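Local coordinates for protein enoyl-CoA hydratase (Bacillus halodurans, PDB 3LKE) that probably catalyses the hydration of an enoyl-CoA thioester or a related crotonase-type reaction on an acyl-CoA, at residues 24-29 against 59-64; 106-111 against 132-137. All coordinates share one frame; numbering follows the deposited sequence.

Interaction 1: residues 24-29 against 59-64; sequences KKNGLD and RAYFSS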
ATOM      1  N   LYS A  24      -9.389 -17.574  31.356  1.00 27.91           N
ATOM      2  CA  LYS A  24      -8.851 -16.283  30.934  1.00 29.04           C
ATOM      3  C   LYS A  24      -9.551 -15.709  29.691  1.00 31.26           C
ATOM      4  O   LYS A  24      -9.022 -14.809  29.032  1.00 28.36           O
ATOM      5  CB  LYS A  24      -7.350 -16.410  30.686  1.00 31.62           C
ATOM      6  CG  LYS A  24      -6.517 -16.587  31.955  1.00 31.21           C
ATOM      7  CD  LYS A  24      -5.030 -16.378  31.666  1.00 31.84           C
ATOM      8  CE  LYS A  24      -4.186 -16.475  32.948  1.00 35.61           C
ATOM      9  NZ  LYS A  24      -2.728 -16.180  32.736  1.00 32.63           N
ATOM     10  N   LYS A  25     -10.742 -16.215  29.379  1.00 28.66           N
ATOM     11  CA  LYS A  25     -11.474 -15.770  28.186  1.00 28.66           C
ATOM     12  C   LYS A  25     -10.573 -15.797  26.943  1.00 27.72           C
ATOM     13  O   LYS A  25     -10.529 -14.830  26.171  1.00 25.99           O
ATOM     14  CB  LYS A  25     -12.070 -14.369  28.378  1.00 30.66           C
ATOM     15  CG  LYS A  25     -12.986 -14.191  29.605  1.00 36.95           C
ATOM     16  CD  LYS A  25     -14.136 -15.171  29.625  1.00 38.36           C
ATOM     17  CE  LYS A  25     -15.217 -14.761  30.637  1.00 38.69           C
ATOM     18  NZ  LYS A  25     -14.617 -14.093  31.821  1.00 42.19           N
ATOM     19  N   ASN A  26      -9.874 -16.913  26.758  1.00 27.10           N
ATOM     20  CA  ASN A  26      -8.997 -17.107  25.602  1.00 25.43           C
ATOM     21  C   ASN A  26      -7.871 -16.070  25.540  1.00 26.37           C
ATOM     22  O   ASN A  26      -7.396 -15.708  24.458  1.00 24.63           O
ATOM     23  CB  ASN A  26      -9.807 -17.136  24.298  1.00 23.91           C
ATOM     24  CG  ASN A  26     -10.617 -18.418  24.143  1.00 26.18           C
ATOM     25  OD1 ASN A  26     -10.476 -19.360  24.935  1.00 26.95           O
ATOM     26  ND2 ASN A  26     -11.476 -18.450  23.136  1.00 24.36           N
ATOM     27  N   GLY A  27      -7.446 -15.605  26.711  1.00 26.43           N
ATOM     28  CA  GLY A  27      -6.361 -14.642  26.812  1.00 28.75           C
ATOM     29  C   GLY A  27      -5.039 -15.254  26.404  1.00 30.87           C
ATOM     30  O   GLY A  27      -4.883 -16.481  26.396  1.00 27.73           O
ATOM     31  N   LEU A  28      -4.083 -14.399  26.052  1.00 29.31           N
ATOM     32  CA  LEU A  28      -2.805 -14.866  25.545  1.00 26.62           C
ATOM     33  C   LEU A  28      -1.746 -14.848  26.636  1.00 30.98           C
ATOM     34  O   LEU A  28      -1.386 -13.790  27.149  1.00 33.10           O
ATOM     35  CB  LEU A  28      -2.358 -13.999  24.359  1.00 26.35           C
ATOM     36  CG  LEU A  28      -3.415 -13.783  23.278  1.00 28.40           C
ATOM     37  CD1 LEU A  28      -2.846 -12.920  22.143  1.00 29.26           C
ATOM     38  CD2 LEU A  28      -3.898 -15.097  22.740  1.00 27.12           C
ATOM     39  N   ASP A  29      -1.271 -16.032  27.007  1.00 29.54           N
ATOM     40  CA  ASP A  29      -0.125 -16.149  27.896  1.00 28.04           C
ATOM     41  C   ASP A  29       0.789 -17.215  27.331  1.00 28.58           C
ATOM     42  O   ASP A  29       0.531 -17.743  26.252  1.00 31.05           O
ATOM     43  CB  ASP A  29      -0.547 -16.484  29.334  1.00 30.87           C
ATOM     44  CG  ASP A  29      -1.298 -17.801  29.446  1.00 33.74           C
ATOM     45  OD1 ASP A  29      -1.182 -18.668  28.547  1.00 32.84           O
ATOM     46  OD2 ASP A  29      -2.007 -17.970  30.465  1.00 32.51           O
ATOM     47  N   ARG A  59     -18.903 -19.001  22.875  1.00 29.36           N
ATOM     48  CA  ARG A  59     -19.827 -18.074  22.244  1.00 31.81           C
ATOM     49  C   ARG A  59     -19.498 -16.611  22.550  1.00 35.73           C
ATOM     50  O   ARG A  59     -19.529 -15.766  21.656  1.00 33.29           O
ATOM     51  CB  ARG A  59     -21.261 -18.411  22.680  1.00 37.13           C
ATOM     52  CG  ARG A  59     -22.344 -17.523  22.076  1.00 41.33           C
ATOM     53  CD  ARG A  59     -23.731 -18.106  22.334  1.00 46.38           C
ATOM     54  NE  ARG A  59     -23.847 -19.465  21.805  1.00 47.57           N
ATOM     55  CZ  ARG A  59     -23.942 -20.562  22.550  1.00 52.65           C
ATOM     56  NH1 ARG A  59     -23.958 -20.478  23.874  1.00 45.58           N
ATOM     57  NH2 ARG A  59     -24.034 -21.750  21.965  1.00 54.81           N
ATOM     58  N   ALA A  60     -19.160 -16.319  23.803  1.00 30.14           N
ATOM     59  CA  ALA A  60     -19.064 -14.928  24.249  1.00 34.28           C
ATOM     60  C   ALA A  60     -17.869 -14.146  23.700  1.00 30.59           C
ATOM     61  O   ALA A  60     -17.926 -12.926  23.592  1.00 36.19           O
ATOM     62  CB  ALA A  60     -19.084 -14.849  25.775  1.00 36.84           C
ATOM     63  N   TYR A  61     -16.785 -14.834  23.361  1.00 30.42           N
ATOM     64  CA  TYR A  61     -15.554 -14.122  23.015  1.00 27.73           C
ATOM     65  C   TYR A  61     -14.706 -14.899  22.028  1.00 28.28           C
ATOM     66  O   TYR A  61     -14.692 -16.125  22.037  1.00 25.01           O
ATOM     67  CB  TYR A  61     -14.733 -13.874  24.286  1.00 29.83           C
ATOM     68  CG  TYR A  61     -14.654 -15.091  25.185  1.00 30.18           C
ATOM     69  CD1 TYR A  61     -13.671 -16.064  25.005  1.00 28.05           C
ATOM     70  CD2 TYR A  61     -15.575 -15.274  26.206  1.00 31.26           C
ATOM     71  CE1 TYR A  61     -13.600 -17.180  25.831  1.00 28.29           C
ATOM     72  CE2 TYR A  61     -15.518 -16.383  27.033  1.00 31.73           C
ATOM     73  CZ  TYR A  61     -14.530 -17.334  26.844  1.00 28.75           C
ATOM     74  OH  TYR A  61     -14.494 -18.443  27.666  1.00 30.65           O
ATOM     75  N   PHE A  62     -13.984 -14.188  21.168  1.00 27.35           N
ATOM     76  CA  PHE A  62     -12.945 -14.857  20.410  1.00 24.58           C
ATOM     77  C   PHE A  62     -11.679 -14.930  21.246  1.00 22.12           C
ATOM     78  O   PHE A  62     -11.161 -16.008  21.512  1.00 23.17           O
ATOM     79  CB  PHE A  62     -12.618 -14.134  19.100  1.00 23.62           C
ATOM     80  CG  PHE A  62     -11.488 -14.772  18.359  1.00 25.15           C
ATOM     81  CD1 PHE A  62     -11.687 -15.946  17.664  1.00 22.62           C
ATOM     82  CD2 PHE A  62     -10.216 -14.210  18.374  1.00 24.78           C
ATOM     83  CE1 PHE A  62     -10.652 -16.560  16.993  1.00 25.16           C
ATOM     84  CE2 PHE A  62      -9.177 -14.814  17.707  1.00 26.08           C
ATOM     85  CZ  PHE A  62      -9.389 -15.991  17.012  1.00 27.64           C
ATOM     86  N   SER A  63     -11.165 -13.767  21.637  1.00 23.48           N
ATOM     87  CA  SER A  63     -10.009 -13.699  22.536  1.00 23.84           C
ATOM     88  C   SER A  63      -9.902 -12.347  23.215  1.00 26.29           C
ATOM     89  O   SER A  63      -9.943 -11.291  22.566  1.00 26.65           O
ATOM     90  CB  SER A  63      -8.699 -14.018  21.807  1.00 25.02           C
ATOM     91  OG  SER A  63      -7.581 -13.792  22.664  1.00 25.96           O
ATOM     92  N   SER A  64      -9.751 -12.377  24.531  1.00 24.89           N
ATOM     93  CA  SER A  64      -9.595 -11.156  25.300  1.00 28.06           C
ATOM     94  C   SER A  64      -8.192 -10.552  25.153  1.00 25.76           C
ATOM     95  O   SER A  64      -7.930  -9.459  25.654  1.00 27.97           O
ATOM     96  CB  SER A  64      -9.912 -11.426  26.776  1.00 29.16           C
ATOM     97  OG  SER A  64      -9.025 -12.392  27.306  1.00 32.78           O
TER
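Two loops of the crotonase-like fold meet, 59-64 tying itself to the carbonyls of Lys24, Lys25 and Asn26. Ser64 N sends its N-H nearly along the C=O axis of Lys25 O, at 3.1 Å. Ser64 OG, in the crowded position between its N and carbonyl carbon (chi1 61°), lies between Lys24 O and Lys25 O as a possible donor to either. Ser63 OG, anti to its backbone N, reaches Asn26 O at 2.6 Å from above the carbonyl plane. In the other direction Asn26, with CG anti to its carbonyl carbon, donates from ND2 to Phe62 O, 2.9 Å away in the amide plane, while Tyr21 N takes its OD1. That amide abuts the edge of the Tyr61 ring, the planes 82° apart; Tyr61 CG is in the same crowded position (chi1 45°). Lys25 CA sits over one face of this ring, offset toward the rim, in a CH-pi contact 3.8 Å from the centroid. An alanine at Tyr61 would remove the ring face beneath Lys25 CA and probably loosen the seat of the Asn26 amide. Tyr111 packs against Tyr61, Lys25 and Ser64, and the contact joins the loops leading from strands 14-19 and 51-56 to helices 30-45 and 68-76.

Interaction 2: residues 106-111 against 132-137; sequences ALINGY and AKFLEN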
ATOM      1  N   ALA A 106      -9.283 -16.978   9.978  1.00 21.33           N
ATOM      2  CA  ALA A 106      -9.678 -16.779  11.370  1.00 22.47           C
ATOM      3  C   ALA A 106     -11.162 -16.465  11.455  1.00 22.29           C
ATOM      4  O   ALA A 106     -11.679 -15.636  10.712  1.00 22.00           O
ATOM      5  CB  ALA A 106      -8.847 -15.659  12.009  1.00 25.11           C
ATOM      6  N   LEU A 107     -11.863 -17.161  12.346  1.00 23.98           N
ATOM      7  CA  LEU A 107     -13.291 -16.922  12.512  1.00 21.78           C
ATOM      8  C   LEU A 107     -13.491 -16.175  13.819  1.00 21.33           C
ATOM      9  O   LEU A 107     -13.301 -16.759  14.892  1.00 24.84           O
ATOM     10  CB  LEU A 107     -14.058 -18.254  12.534  1.00 21.63           C
ATOM     11  CG  LEU A 107     -13.757 -19.176  11.351  1.00 21.80           C
ATOM     12  CD1 LEU A 107     -14.545 -20.487  11.457  1.00 25.50           C
ATOM     13  CD2 LEU A 107     -14.101 -18.453  10.059  1.00 25.69           C
ATOM     14  N   ILE A 108     -13.845 -14.896  13.724  1.00 22.74           N
ATOM     15  CA  ILE A 108     -13.990 -14.054  14.904  1.00 26.52           C
ATOM     16  C   ILE A 108     -15.450 -14.026  15.325  1.00 21.53           C
ATOM     17  O   ILE A 108     -16.246 -13.292  14.747  1.00 23.96           O
ATOM     18  CB  ILE A 108     -13.542 -12.602  14.645  1.00 28.65           C
ATOM     19  CG1 ILE A 108     -12.199 -12.556  13.898  1.00 27.79           C
ATOM     20  CG2 ILE A 108     -13.477 -11.829  15.955  1.00 25.98           C
ATOM     21  CD1 ILE A 108     -11.051 -13.241  14.648  1.00 27.42           C
ATOM     22  N   ASN A 109     -15.783 -14.819  16.337  1.00 27.16           N
ATOM     23  CA  ASN A 109     -17.182 -15.004  16.724  1.00 30.82           C
ATOM     24  C   ASN A 109     -17.681 -13.969  17.726  1.00 31.06           C
ATOM     25  O   ASN A 109     -18.794 -13.478  17.610  1.00 34.90           O
ATOM     26  CB  ASN A 109     -17.415 -16.415  17.256  1.00 28.64           C
ATOM     27  CG  ASN A 109     -16.588 -16.714  18.494  1.00 30.77           C
ATOM     28  OD1 ASN A 109     -15.391 -16.462  18.523  1.00 28.45           O
ATOM     29  ND2 ASN A 109     -17.223 -17.260  19.517  1.00 32.65           N
ATOM     30  N   GLY A 110     -16.848 -13.643  18.705  1.00 30.18           N
ATOM     31  CA  GLY A 110     -17.197 -12.661  19.717  1.00 29.80           C
ATOM     32  C   GLY A 110     -16.084 -11.637  19.827  1.00 29.53           C
ATOM     33  O   GLY A 110     -15.354 -11.404  18.859  1.00 29.46           O
ATOM     34  N   TYR A 111     -15.917 -11.034  20.999  1.00 26.26           N
ATOM     35  CA  TYR A 111     -14.961  -9.923  21.068  1.00 27.87           C
ATOM     36  C   TYR A 111     -13.518 -10.383  20.890  1.00 23.94           C
ATOM     37  O   TYR A 111     -13.161 -11.519  21.197  1.00 22.38           O
ATOM     38  CB  TYR A 111     -15.154  -9.041  22.310  1.00 28.73           C
ATOM     39  CG  TYR A 111     -14.985  -9.720  23.646  1.00 30.08           C
ATOM     40  CD1 TYR A 111     -13.720  -9.996  24.150  1.00 28.56           C
ATOM     41  CD2 TYR A 111     -16.091 -10.048  24.423  1.00 31.54           C
ATOM     42  CE1 TYR A 111     -13.558 -10.596  25.375  1.00 32.17           C
ATOM     43  CE2 TYR A 111     -15.935 -10.649  25.658  1.00 35.42           C
ATOM     44  CZ  TYR A 111     -14.663 -10.923  26.128  1.00 33.01           C
ATOM     45  OH  TYR A 111     -14.481 -11.530  27.351  1.00 36.84           O
ATOM     46  N   ALA A 132     -19.331  -9.412  16.735  1.00 30.35           N
ATOM     47  CA  ALA A 132     -17.937  -9.253  17.143  1.00 28.87           C
ATOM     48  C   ALA A 132     -17.600  -7.785  17.422  1.00 28.49           C
ATOM     49  O   ALA A 132     -18.013  -6.892  16.686  1.00 29.36           O
ATOM     50  CB  ALA A 132     -17.011  -9.806  16.076  1.00 26.64           C
ATOM     51  N   LYS A 133     -16.840  -7.560  18.489  1.00 28.66           N
ATOM     52  CA  LYS A 133     -16.353  -6.230  18.850  1.00 29.34           C
ATOM     53  C   LYS A 133     -14.835  -6.281  18.947  1.00 26.76           C
ATOM     54  O   LYS A 133     -14.265  -7.339  19.218  1.00 24.09           O
ATOM     55  CB  LYS A 133     -16.945  -5.771  20.186  1.00 32.26           C
ATOM     56  CG  LYS A 133     -18.412  -5.349  20.130  1.00 37.64           C
ATOM     57  CD  LYS A 133     -18.572  -3.992  19.470  1.00 33.11           C
ATOM     58  CE  LYS A 133     -19.984  -3.434  19.646  1.00 38.25           C
ATOM     59  NZ  LYS A 133     -21.011  -4.302  18.993  1.00 42.24           N
ATOM     60  N   PHE A 134     -14.198  -5.128  18.746  1.00 27.10           N
ATOM     61  CA  PHE A 134     -12.751  -5.034  18.597  1.00 23.76           C
ATOM     62  C   PHE A 134     -12.222  -3.846  19.382  1.00 25.56           C
ATOM     63  O   PHE A 134     -12.931  -2.863  19.571  1.00 24.70           O
ATOM     64  CB  PHE A 134     -12.407  -4.846  17.112  1.00 24.05           C
ATOM     65  CG  PHE A 134     -12.927  -5.947  16.231  1.00 22.30           C
ATOM     66  CD1 PHE A 134     -12.135  -7.044  15.945  1.00 22.70           C
ATOM     67  CD2 PHE A 134     -14.204  -5.880  15.692  1.00 26.07           C
ATOM     68  CE1 PHE A 134     -12.599  -8.063  15.129  1.00 26.07           C
ATOM     69  CE2 PHE A 134     -14.676  -6.896  14.883  1.00 26.04           C
ATOM     70  CZ  PHE A 134     -13.864  -7.992  14.602  1.00 23.89           C
ATOM     71  N   LEU A 135     -10.975  -3.944  19.832  1.00 24.29           N
ATOM     72  CA  LEU A 135     -10.358  -2.891  20.633  1.00 26.45           C
ATOM     73  C   LEU A 135      -8.839  -2.874  20.459  1.00 24.11           C
ATOM     74  O   LEU A 135      -8.199  -3.914  20.466  1.00 26.23           O
ATOM     75  CB  LEU A 135     -10.719  -3.086  22.114  1.00 27.54           C
ATOM     76  CG  LEU A 135     -10.178  -2.065  23.127  1.00 29.09           C
ATOM     77  CD1 LEU A 135     -10.771  -0.691  22.867  1.00 30.35           C
ATOM     78  CD2 LEU A 135     -10.483  -2.530  24.557  1.00 30.81           C
ATOM     79  N   GLU A 136      -8.277  -1.679  20.288  1.00 27.51           N
ATOM     80  CA  GLU A 136      -6.833  -1.473  20.274  1.00 25.92           C
ATOM     81  C   GLU A 136      -6.558  -0.412  21.331  1.00 27.73           C
ATOM     82  O   GLU A 136      -6.840   0.764  21.115  1.00 29.38           O
ATOM     83  CB  GLU A 136      -6.384  -0.959  18.908  1.00 23.96           C
ATOM     84  CG  GLU A 136      -6.853  -1.828  17.761  1.00 26.72           C
ATOM     85  CD  GLU A 136      -6.034  -3.089  17.614  1.00 25.22           C
ATOM     86  OE1 GLU A 136      -5.084  -3.284  18.405  1.00 27.60           O
ATOM     87  OE2 GLU A 136      -6.331  -3.884  16.696  1.00 25.37           O
ATOM     88  N   ASN A 137      -6.035  -0.821  22.477  1.00 25.49           N
ATOM     89  CA  ASN A 137      -6.018   0.070  23.626  1.00 27.46           C
ATOM     90  C   ASN A 137      -4.626   0.468  24.084  1.00 29.59           C
ATOM     91  O   ASN A 137      -4.440   0.895  25.223  1.00 28.72           O
ATOM     92  CB  ASN A 137      -6.786  -0.557  24.787  1.00 29.13           C
ATOM     93  CG  ASN A 137      -7.368   0.478  25.723  1.00 32.40           C
ATOM     94  OD1 ASN A 137      -7.746   1.576  25.305  1.00 34.87           O
ATOM     95  ND2 ASN A 137      -7.460   0.124  27.005  1.00 38.87           N
TER
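No hydrogen bond joins 106-111 to 132-137; the contact rests on a small apolar cluster and a CA-H...O contact. Ile108 puts CG2 anti to its backbone N, and this single methyl touches two partners. It lies 4.1 Å from Ala132 CB and 4.0 Å from Phe134 CE1, meeting the phenyl ring obliquely. Phe134 starts out from its backbone away from 106-111, but with CG anti to the carbonyl carbon (chi1 -58°) the ring comes back so that CE1 and CZ meet Ile108. The Ala132 methyl also packs on the backbone, 3.6 Å from Gly110 O. Farther along, Tyr111 CA approaches Lys133 O at 3.3 Å in the CA-H...O contact, with Tyr111 CB near the same oxygen.

In the next shell, Phe117 meets the Phe134 ring edge-to-face. Backbone bonds from Ile108 to Ile127 and Leu129 fix its strand beside 125-129. The turn after Ile108 is held by Asn109, whose ND2 bonds to His58 O, and the Tyr111 ring stacks with that of Tyr113.

Strand 103-108 belongs to the larger sheet, whereas strands 111-113 and 133-135 run parallel in the small one. The chain thus changes sheets at Asn109 and Gly110, consistent with the two roughly perpendicular sheets of the crotonase spiral fold.

How the interactions relate
Both contacts are largely buried and lie in series along the chain, their centres about 10 Å apart, and they meet chiefly at Tyr111. Its carbonyl O probably accepts hydrogen bonds from both Phe62 N, at 2.8 Å, and Ser63 N, at 3.0 Å. Phe62 CD1 also packs against Leu107 O, so 59-64 and 106-111 adjoin through backbone and side chain alike. The chemistry differs with place: interaction 1, between two irregular loops, is held by hydrogen bonds from backbone and side-chain donors to loop carbonyls, and it buries 353 Å². Interaction 2, where strands of two sheets come together, buries 222 Å² and is mainly apolar.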